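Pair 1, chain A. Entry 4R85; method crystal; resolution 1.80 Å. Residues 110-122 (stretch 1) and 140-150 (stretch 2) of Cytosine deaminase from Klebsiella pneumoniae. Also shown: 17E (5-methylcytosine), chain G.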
# COMPACT_ATOMS: atom_id res chain seq x y z
N GLY A 110 -14.90 -8.84 -3.94
CA GLY A 110 -14.86 -9.71 -5.10
C GLY A 110 -14.21 -11.07 -4.93
O GLY A 110 -13.96 -11.77 -5.91
N VAL A 111 -13.92 -11.45 -3.69
CA VAL A 111 -13.28 -12.74 -3.44
C VAL A 111 -14.31 -13.86 -3.35
O VAL A 111 -15.24 -13.77 -2.55
CB VAL A 111 -12.49 -12.72 -2.13
CG1 VAL A 111 -11.95 -14.11 -1.84
CG2 VAL A 111 -11.35 -11.71 -2.22
N GLN A 112 -14.15 -14.90 -4.17
CA GLN A 112 -15.07 -16.04 -4.12
C GLN A 112 -14.37 -17.36 -3.78
O GLN A 112 -15.01 -18.40 -3.64
CB GLN A 112 -15.82 -16.19 -5.44
CG GLN A 112 -16.81 -15.06 -5.75
CD GLN A 112 -17.70 -15.40 -6.94
OE1 GLN A 112 -18.06 -16.56 -7.14
NE2 GLN A 112 -18.04 -14.39 -7.74
N HIS A 113 -13.05 -17.30 -3.68
CA HIS A 113 -12.24 -18.46 -3.34
C HIS A 113 -11.30 -18.12 -2.20
O HIS A 113 -10.56 -17.13 -2.26
CB HIS A 113 -11.47 -18.96 -4.57
CG HIS A 113 -12.36 -19.42 -5.67
ND1 HIS A 113 -12.96 -20.66 -5.66
CD2 HIS A 113 -12.79 -18.80 -6.80
CE1 HIS A 113 -13.71 -20.80 -6.74
NE2 HIS A 113 -13.62 -19.68 -7.45
N VAL A 114 -11.35 -18.92 -1.14
CA VAL A 114 -10.60 -18.63 0.07
C VAL A 114 -9.96 -19.90 0.62
O VAL A 114 -10.61 -20.93 0.69
CB VAL A 114 -11.53 -18.06 1.16
CG1 VAL A 114 -10.76 -17.82 2.48
CG2 VAL A 114 -12.21 -16.78 0.69
N ARG A 115 -8.69 -19.81 1.00
CA ARG A 115 -8.07 -20.90 1.74
C ARG A 115 -7.69 -20.37 3.12
O ARG A 115 -6.88 -19.44 3.23
CB ARG A 115 -6.85 -21.44 1.00
CG ARG A 115 -6.06 -22.48 1.80
CD ARG A 115 -4.85 -22.98 1.01
NE ARG A 115 -5.22 -23.94 -0.02
CZ ARG A 115 -4.35 -24.51 -0.84
NH1 ARG A 115 -3.07 -24.18 -0.75
NH2 ARG A 115 -4.76 -25.39 -1.75
N THR A 116 -8.28 -20.93 4.17
CA THR A 116 -7.99 -20.46 5.51
C THR A 116 -7.14 -21.47 6.24
O THR A 116 -7.35 -22.67 6.12
CB THR A 116 -9.27 -20.17 6.35
OG1 THR A 116 -8.89 -19.61 7.61
CG2 THR A 116 -10.07 -21.44 6.61
N HIS A 117 -6.15 -20.98 6.97
CA HIS A 117 -5.43 -21.81 7.92
C HIS A 117 -6.19 -21.77 9.25
O HIS A 117 -6.76 -20.74 9.61
CB HIS A 117 -3.98 -21.33 8.07
CG HIS A 117 -3.19 -21.46 6.81
ND1 HIS A 117 -2.23 -22.43 6.62
CD2 HIS A 117 -3.27 -20.78 5.64
CE1 HIS A 117 -1.74 -22.33 5.40
NE2 HIS A 117 -2.35 -21.34 4.78
N VAL A 118 -6.23 -22.91 9.95
CA VAL A 118 -6.85 -22.98 11.26
C VAL A 118 -5.89 -23.65 12.22
O VAL A 118 -5.39 -24.73 11.94
CB VAL A 118 -8.15 -23.81 11.25
CG1 VAL A 118 -8.82 -23.77 12.64
CG2 VAL A 118 -9.08 -23.32 10.18
N ASP A 119 -5.63 -23.01 13.36
CA ASP A 119 -4.69 -23.55 14.34
C ASP A 119 -5.25 -24.84 14.96
O ASP A 119 -6.30 -24.82 15.59
CB ASP A 119 -4.40 -22.48 15.41
CG ASP A 119 -3.41 -22.94 16.47
OD1 ASP A 119 -3.22 -22.17 17.45
OD2 ASP A 119 -2.80 -24.03 16.34
N VAL A 120 -4.54 -25.95 14.76
CA VAL A 120 -4.99 -27.23 15.31
C VAL A 120 -4.14 -27.66 16.51
O VAL A 120 -4.33 -28.73 17.06
CB VAL A 120 -5.02 -28.36 14.25
CG1 VAL A 120 -5.98 -28.00 13.11
CG2 VAL A 120 -3.63 -28.63 13.69
N THR A 121 -3.20 -26.81 16.92
CA THR A 121 -2.55 -27.01 18.21
C THR A 121 -3.46 -26.41 19.28
O THR A 121 -3.12 -25.45 19.98
CB THR A 121 -1.11 -26.46 18.27
OG1 THR A 121 -1.08 -25.11 17.80
CG2 THR A 121 -0.17 -27.33 17.41
N ASP A 122 -4.65 -26.99 19.36
CA ASP A 122 -5.69 -26.60 20.31
C ASP A 122 -6.46 -27.89 20.55
O ASP A 122 -7.13 -28.40 19.66
CB ASP A 122 -6.58 -25.50 19.70
CG ASP A 122 -7.66 -25.00 20.67
OD1 ASP A 122 -7.91 -25.68 21.69
OD2 ASP A 122 -8.26 -23.93 20.41
N ASP A 140 -22.75 -20.02 -0.33
CA ASP A 140 -23.45 -19.11 -1.23
C ASP A 140 -22.59 -17.90 -1.61
O ASP A 140 -22.87 -17.21 -2.59
CB ASP A 140 -24.78 -18.64 -0.61
CG ASP A 140 -24.60 -17.99 0.75
OD1 ASP A 140 -23.67 -18.40 1.49
OD2 ASP A 140 -25.38 -17.08 1.09
N LEU A 141 -21.53 -17.66 -0.83
CA LEU A 141 -20.62 -16.55 -1.09
C LEU A 141 -19.27 -17.00 -1.62
O LEU A 141 -18.72 -16.41 -2.54
CB LEU A 141 -20.41 -15.72 0.19
CG LEU A 141 -21.68 -15.18 0.88
CD1 LEU A 141 -21.32 -14.36 2.12
CD2 LEU A 141 -22.52 -14.35 -0.09
N ILE A 142 -18.71 -18.04 -1.01
CA ILE A 142 -17.33 -18.43 -1.31
C ILE A 142 -17.14 -19.94 -1.33
O ILE A 142 -17.94 -20.69 -0.79
CB ILE A 142 -16.35 -17.89 -0.24
CG1 ILE A 142 -16.64 -18.57 1.11
CG2 ILE A 142 -16.43 -16.37 -0.13
CD1 ILE A 142 -15.68 -18.16 2.23
N ASP A 143 -16.05 -20.36 -1.97
CA ASP A 143 -15.60 -21.74 -1.86
C ASP A 143 -14.42 -21.75 -0.90
O ASP A 143 -13.34 -21.24 -1.22
CB ASP A 143 -15.20 -22.29 -3.23
CG ASP A 143 -16.38 -22.43 -4.18
OD1 ASP A 143 -16.59 -21.54 -5.03
OD2 ASP A 143 -17.11 -23.43 -4.06
N LEU A 144 -14.62 -22.33 0.28
CA LEU A 144 -13.61 -22.28 1.34
C LEU A 144 -12.78 -23.56 1.43
O LEU A 144 -13.33 -24.65 1.53
CB LEU A 144 -14.29 -22.03 2.69
CG LEU A 144 -13.40 -21.88 3.93
CD1 LEU A 144 -12.48 -20.67 3.78
CD2 LEU A 144 -14.25 -21.76 5.19
N GLN A 145 -11.46 -23.42 1.40
CA GLN A 145 -10.57 -24.54 1.73
C GLN A 145 -10.02 -24.37 3.13
O GLN A 145 -9.72 -23.25 3.55
CB GLN A 145 -9.41 -24.63 0.75
CG GLN A 145 -9.86 -24.96 -0.67
CD GLN A 145 -8.69 -25.18 -1.61
OE1 GLN A 145 -7.53 -25.23 -1.18
NE2 GLN A 145 -8.98 -25.32 -2.89
N ILE A 146 -9.86 -25.47 3.85
CA ILE A 146 -9.36 -25.39 5.22
C ILE A 146 -8.05 -26.13 5.41
O ILE A 146 -7.95 -27.32 5.10
CB ILE A 146 -10.39 -25.93 6.22
CG1 ILE A 146 -11.63 -25.03 6.23
CG2 ILE A 146 -9.77 -26.06 7.61
CD1 ILE A 146 -12.86 -25.70 6.79
N VAL A 147 -7.05 -25.43 5.95
CA VAL A 147 -5.74 -26.01 6.22
C VAL A 147 -5.57 -26.33 7.72
O VAL A 147 -5.75 -25.45 8.57
CB VAL A 147 -4.60 -25.04 5.85
CG1 VAL A 147 -3.24 -25.75 5.93
CG2 VAL A 147 -4.82 -24.42 4.45
N ALA A 148 -5.21 -27.57 8.03
CA ALA A 148 -4.81 -27.94 9.39
C ALA A 148 -3.43 -27.38 9.69
O ALA A 148 -2.41 -27.97 9.32
CB ALA A 148 -4.83 -29.44 9.57
N PHE A 149 -3.40 -26.26 10.40
CA PHE A 149 -2.18 -25.50 10.63
C PHE A 149 -1.76 -25.68 12.09
O PHE A 149 -2.48 -25.26 12.99
CB PHE A 149 -2.45 -24.01 10.35
CG PHE A 149 -1.34 -23.08 10.77
CD1 PHE A 149 -0.03 -23.29 10.34
CD2 PHE A 149 -1.60 -21.99 11.57
CE1 PHE A 149 0.99 -22.43 10.72
CE2 PHE A 149 -0.59 -21.12 11.96
CZ PHE A 149 0.71 -21.34 11.53
N PRO A 150 -0.62 -26.34 12.32
CA PRO A 150 -0.17 -26.60 13.69
C PRO A 150 0.67 -25.43 14.20
O PRO A 150 1.90 -25.52 14.21
CB PRO A 150 0.70 -27.85 13.54
CG PRO A 150 1.30 -27.69 12.14
CD PRO A 150 0.27 -26.95 11.31
N1 17E G . 0.80 -17.54 12.51
C2 17E G . 1.97 -17.62 11.87
O2 17E G . 2.88 -18.58 12.24
N3 17E G . 2.29 -16.78 10.88
C4 17E G . 1.42 -15.83 10.49
N4 17E G . 1.76 -14.94 9.43
C5 17E G . 0.18 -15.71 11.12
C6 17E G . -0.10 -16.61 12.15
CM5 17E G . -0.80 -14.66 10.71
O HOH W 1 -17.94 -13.65 -2.61
O HOH W 2 -11.74 -22.27 -3.31

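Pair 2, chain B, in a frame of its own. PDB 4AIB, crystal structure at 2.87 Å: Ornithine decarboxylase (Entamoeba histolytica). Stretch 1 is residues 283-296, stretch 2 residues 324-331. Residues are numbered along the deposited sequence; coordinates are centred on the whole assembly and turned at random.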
# COMPACT_ATOMS: atom_id res chain seq x y z
N GLY B 283 1.72 -35.56 -7.07
CA GLY B 283 2.78 -36.54 -6.86
C GLY B 283 3.95 -36.11 -5.99
O GLY B 283 4.64 -36.95 -5.43
N LYS B 284 4.17 -34.80 -5.89
CA LYS B 284 5.30 -34.29 -5.10
C LYS B 284 4.92 -33.13 -4.19
O LYS B 284 4.21 -32.21 -4.59
CB LYS B 284 6.47 -33.89 -6.02
CG LYS B 284 7.84 -34.41 -5.57
CD LYS B 284 8.34 -33.73 -4.30
CE LYS B 284 9.66 -34.32 -3.83
NZ LYS B 284 10.80 -33.90 -4.69
N LYS B 285 5.43 -33.18 -2.96
CA LYS B 285 5.10 -32.21 -1.92
C LYS B 285 5.71 -30.83 -2.13
O LYS B 285 6.91 -30.69 -2.37
CB LYS B 285 5.46 -32.75 -0.53
CG LYS B 285 6.89 -33.28 -0.39
CD LYS B 285 7.00 -34.35 0.69
CE LYS B 285 7.09 -33.76 2.09
NZ LYS B 285 7.11 -34.82 3.14
N GLN B 286 4.85 -29.81 -2.06
CA GLN B 286 5.29 -28.42 -1.97
C GLN B 286 5.04 -27.94 -0.54
O GLN B 286 4.09 -28.38 0.11
CB GLN B 286 4.57 -27.53 -2.99
CG GLN B 286 3.05 -27.61 -2.98
CD GLN B 286 2.38 -26.47 -3.74
OE1 GLN B 286 2.98 -25.86 -4.62
NE2 GLN B 286 1.13 -26.18 -3.39
N ILE B 287 5.90 -27.05 -0.05
CA ILE B 287 5.80 -26.59 1.33
C ILE B 287 5.54 -25.08 1.40
O ILE B 287 6.35 -24.28 0.93
CB ILE B 287 7.05 -26.96 2.17
CG1 ILE B 287 7.49 -28.40 1.89
CG2 ILE B 287 6.76 -26.77 3.65
CD1 ILE B 287 8.86 -28.76 2.42
N GLU B 288 4.40 -24.72 1.99
CA GLU B 288 4.02 -23.32 2.16
C GLU B 288 4.58 -22.74 3.46
O GLU B 288 4.54 -23.39 4.50
CB GLU B 288 2.49 -23.17 2.14
CG GLU B 288 1.87 -23.29 0.76
CD GLU B 288 0.36 -23.49 0.81
OE1 GLU B 288 -0.32 -22.74 1.54
OE2 GLU B 288 -0.14 -24.39 0.10
N TYR B 289 5.11 -21.53 3.37
CA TYR B 289 5.69 -20.85 4.53
C TYR B 289 5.06 -19.48 4.75
O TYR B 289 4.59 -18.84 3.81
CB TYR B 289 7.20 -20.72 4.38
CG TYR B 289 7.94 -22.03 4.39
CD1 TYR B 289 8.29 -22.65 5.59
CD2 TYR B 289 8.29 -22.67 3.20
CE1 TYR B 289 8.97 -23.86 5.61
CE2 TYR B 289 8.97 -23.88 3.20
CZ TYR B 289 9.31 -24.47 4.41
OH TYR B 289 9.98 -25.67 4.42
N THR B 290 5.03 -19.05 6.01
CA THR B 290 4.51 -17.74 6.35
C THR B 290 5.62 -16.91 6.99
O THR B 290 6.05 -17.16 8.12
CB THR B 290 3.27 -17.83 7.25
OG1 THR B 290 2.33 -18.73 6.65
CG2 THR B 290 2.62 -16.47 7.42
N SER B 291 6.08 -15.92 6.23
CA SER B 291 7.20 -15.07 6.61
C SER B 291 6.73 -13.84 7.38
O SER B 291 5.63 -13.34 7.13
CB SER B 291 7.98 -14.65 5.37
OG SER B 291 9.00 -13.75 5.71
N GLY B 292 7.57 -13.36 8.29
CA GLY B 292 7.23 -12.27 9.21
C GLY B 292 6.62 -11.02 8.60
O GLY B 292 7.30 -10.01 8.43
N ASP B 293 5.32 -11.10 8.30
CA ASP B 293 4.50 -10.00 7.77
C ASP B 293 3.03 -10.40 7.66
O ASP B 293 2.69 -11.57 7.85
CB ASP B 293 5.03 -9.50 6.42
CG ASP B 293 5.72 -8.14 6.51
OD1 ASP B 293 5.82 -7.58 7.62
OD2 ASP B 293 6.16 -7.64 5.45
N GLY B 294 2.18 -9.43 7.34
CA GLY B 294 0.74 -9.67 7.19
C GLY B 294 0.38 -10.40 5.91
O GLY B 294 0.99 -10.17 4.86
N LEU B 295 -0.63 -11.26 5.99
CA LEU B 295 -1.04 -12.13 4.88
C LEU B 295 -1.73 -11.41 3.71
O LEU B 295 -2.07 -12.05 2.70
CB LEU B 295 -1.89 -13.32 5.39
CG LEU B 295 -3.28 -13.20 6.06
CD1 LEU B 295 -3.29 -12.27 7.28
CD2 LEU B 295 -4.39 -12.83 5.08
N HIS B 296 -1.93 -10.10 3.86
CA HIS B 296 -2.59 -9.25 2.86
C HIS B 296 -4.02 -9.66 2.64
O HIS B 296 -4.80 -9.77 3.59
CB HIS B 296 -1.83 -9.25 1.53
CG HIS B 296 -2.12 -8.04 0.66
ND1 HIS B 296 -1.13 -7.30 0.11
CD2 HIS B 296 -3.32 -7.45 0.26
CE1 HIS B 296 -1.68 -6.30 -0.61
NE2 HIS B 296 -3.01 -6.40 -0.51
N MET B 324 15.69 -30.41 -1.79
CA MET B 324 15.05 -29.15 -2.16
C MET B 324 13.60 -29.35 -2.60
O MET B 324 13.31 -30.19 -3.44
CB MET B 324 15.85 -28.45 -3.26
CG MET B 324 16.70 -27.29 -2.77
SD MET B 324 18.01 -27.74 -1.62
CE MET B 324 18.77 -26.14 -1.36
N TYR B 325 12.71 -28.56 -2.01
CA TYR B 325 11.29 -28.59 -2.34
C TYR B 325 10.82 -27.24 -2.87
O TYR B 325 11.33 -26.20 -2.45
CB TYR B 325 10.45 -28.98 -1.11
CG TYR B 325 10.82 -30.31 -0.50
CD1 TYR B 325 10.36 -31.51 -1.05
CD2 TYR B 325 11.62 -30.38 0.65
CE1 TYR B 325 10.69 -32.73 -0.49
CE2 TYR B 325 11.95 -31.60 1.22
CZ TYR B 325 11.48 -32.77 0.64
OH TYR B 325 11.81 -33.99 1.20
N GLU B 326 9.85 -27.26 -3.78
CA GLU B 326 9.26 -26.03 -4.31
C GLU B 326 8.44 -25.35 -3.21
O GLU B 326 7.37 -25.82 -2.83
CB GLU B 326 8.38 -26.32 -5.53
CG GLU B 326 7.76 -25.08 -6.17
CD GLU B 326 6.81 -25.40 -7.30
OE1 GLU B 326 6.24 -26.51 -7.33
OE2 GLU B 326 6.61 -24.52 -8.17
N SER B 327 8.97 -24.24 -2.70
CA SER B 327 8.37 -23.55 -1.56
C SER B 327 7.65 -22.27 -1.96
O SER B 327 8.15 -21.48 -2.76
CB SER B 327 9.44 -23.26 -0.51
OG SER B 327 10.09 -24.45 -0.08
N ILE B 328 6.46 -22.09 -1.39
CA ILE B 328 5.65 -20.88 -1.56
C ILE B 328 5.72 -20.06 -0.28
O ILE B 328 5.28 -20.51 0.78
CB ILE B 328 4.17 -21.21 -1.88
CG1 ILE B 328 4.04 -22.13 -3.11
CG2 ILE B 328 3.34 -19.94 -2.02
CD1 ILE B 328 4.15 -21.43 -4.46
N ILE B 329 6.26 -18.85 -0.37
CA ILE B 329 6.41 -17.99 0.80
C ILE B 329 5.36 -16.88 0.79
O ILE B 329 5.22 -16.15 -0.19
CB ILE B 329 7.84 -17.39 0.90
CG1 ILE B 329 8.89 -18.47 0.63
CG2 ILE B 329 8.06 -16.77 2.27
CD1 ILE B 329 10.20 -17.94 0.11
N TYR B 330 4.63 -16.78 1.90
CA TYR B 330 3.58 -15.77 2.04
C TYR B 330 4.08 -14.57 2.84
O TYR B 330 4.97 -14.69 3.68
CB TYR B 330 2.34 -16.36 2.70
CG TYR B 330 1.70 -17.49 1.92
CD1 TYR B 330 1.16 -17.27 0.65
CD2 TYR B 330 1.63 -18.78 2.45
CE1 TYR B 330 0.57 -18.30 -0.07
CE2 TYR B 330 1.04 -19.82 1.74
CZ TYR B 330 0.52 -19.57 0.48
OH TYR B 330 -0.07 -20.59 -0.23
N GLY B 331 3.49 -13.40 2.56
CA GLY B 331 3.82 -12.17 3.28
C GLY B 331 3.34 -12.20 4.71
O GLY B 331 2.33 -12.84 5.03

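Two parallel β-strands that lie side by side present the same problem wherever they occur: the backbones fix the spacing, and the side chains must fill each face of the sheet. Pair 1, from a cytosine deaminase, and pair 2, from an ornithine decarboxylase, illustrate how freely that problem can be solved. Fourteen central residues superpose with an RMSD of 0.5 Å. In both, the strand axes approach to 4.6 Å, with crossing angles of -19° in pair 1 and -24° in pair 2.

The common ladder follows from the parallel register, in which one residue of the first strand both donates to and accepts from the second. In pair 1, Thr A116 N donates to Gln A145 O (2.8 Å), and Val A147 N donates to Thr A116 O (2.8 Å). At the matched position of pair 2, Tyr B289 N donates to Ile B328 O (2.8 Å), and Tyr B330 N to Tyr B289 O (2.8 Å). One rung earlier the two differ in strength: Val A114 N to Asp A143 O is 3.1 Å and nearly straight, whereas Ile B287 N to Glu B326 O is a weak bond of 3.4 Å.

On one face, Val A114 matches Ile B287, and Leu A144 matches Ser B327. Pair 1 packs one branched side chain against another, methyl to methyl, with Val A114 CG1 3.6 Å from Leu A144 CD1. In pair 2 the partner is a small serine, and the longer isoleucine instead reaches a tyrosine ring, Ile B287 CD1 lying 3.7 Å from Tyr B325 CD2; Tyr B325 occupies the position of Ile A142, whose CD1 is 4.0 Å from Val A114 CG2. At the next step along this face, Thr A116 matches Tyr B289. Thr A116 CG2 sits 3.8 Å from Leu A144 CD1, while the large ring of Tyr B289 extends past the small serine and meets it at its edge, CE2 to Ser B327 OG being 3.5 Å. Where pair 1 has a bulky leucine beside a threonine, pair 2 has a serine beside a tyrosine. Farther on, Ile A146 and Ile B329 coincide: Val A118 CG2 touches Ile A146 CG2 at 3.8 Å, and Ser B291 CB touches Ile B329 CG2 at the same distance.

The opposite face uses polar chemistry in both, but with different partners. Arg A115 grips Gln A145 directly across the strands, its NE and NH2 donating to Gln A145 OE1 at 2.9 and 2.8 Å. The matched Glu B288 faces Ile B328, whose side chain has no donor to offer its carboxylate, and Glu B288 OE1 instead accepts from Tyr B330 OH at 2.8 Å, one bridge-pair farther along the face. Tyr B330 occupies the position of Val A147, whose CG2 lies 3.8 Å from the ring centroid of His A117, over its face. His A117 matches Thr B290, whose OG1 approaches the edge of the tyrosine ring, 4.3 Å from Tyr B330 CD2. At these two matched positions the aromatic ring is on the first strand in pair 1 and on the second in pair 2, while the CA atoms superpose to within 0.3 Å.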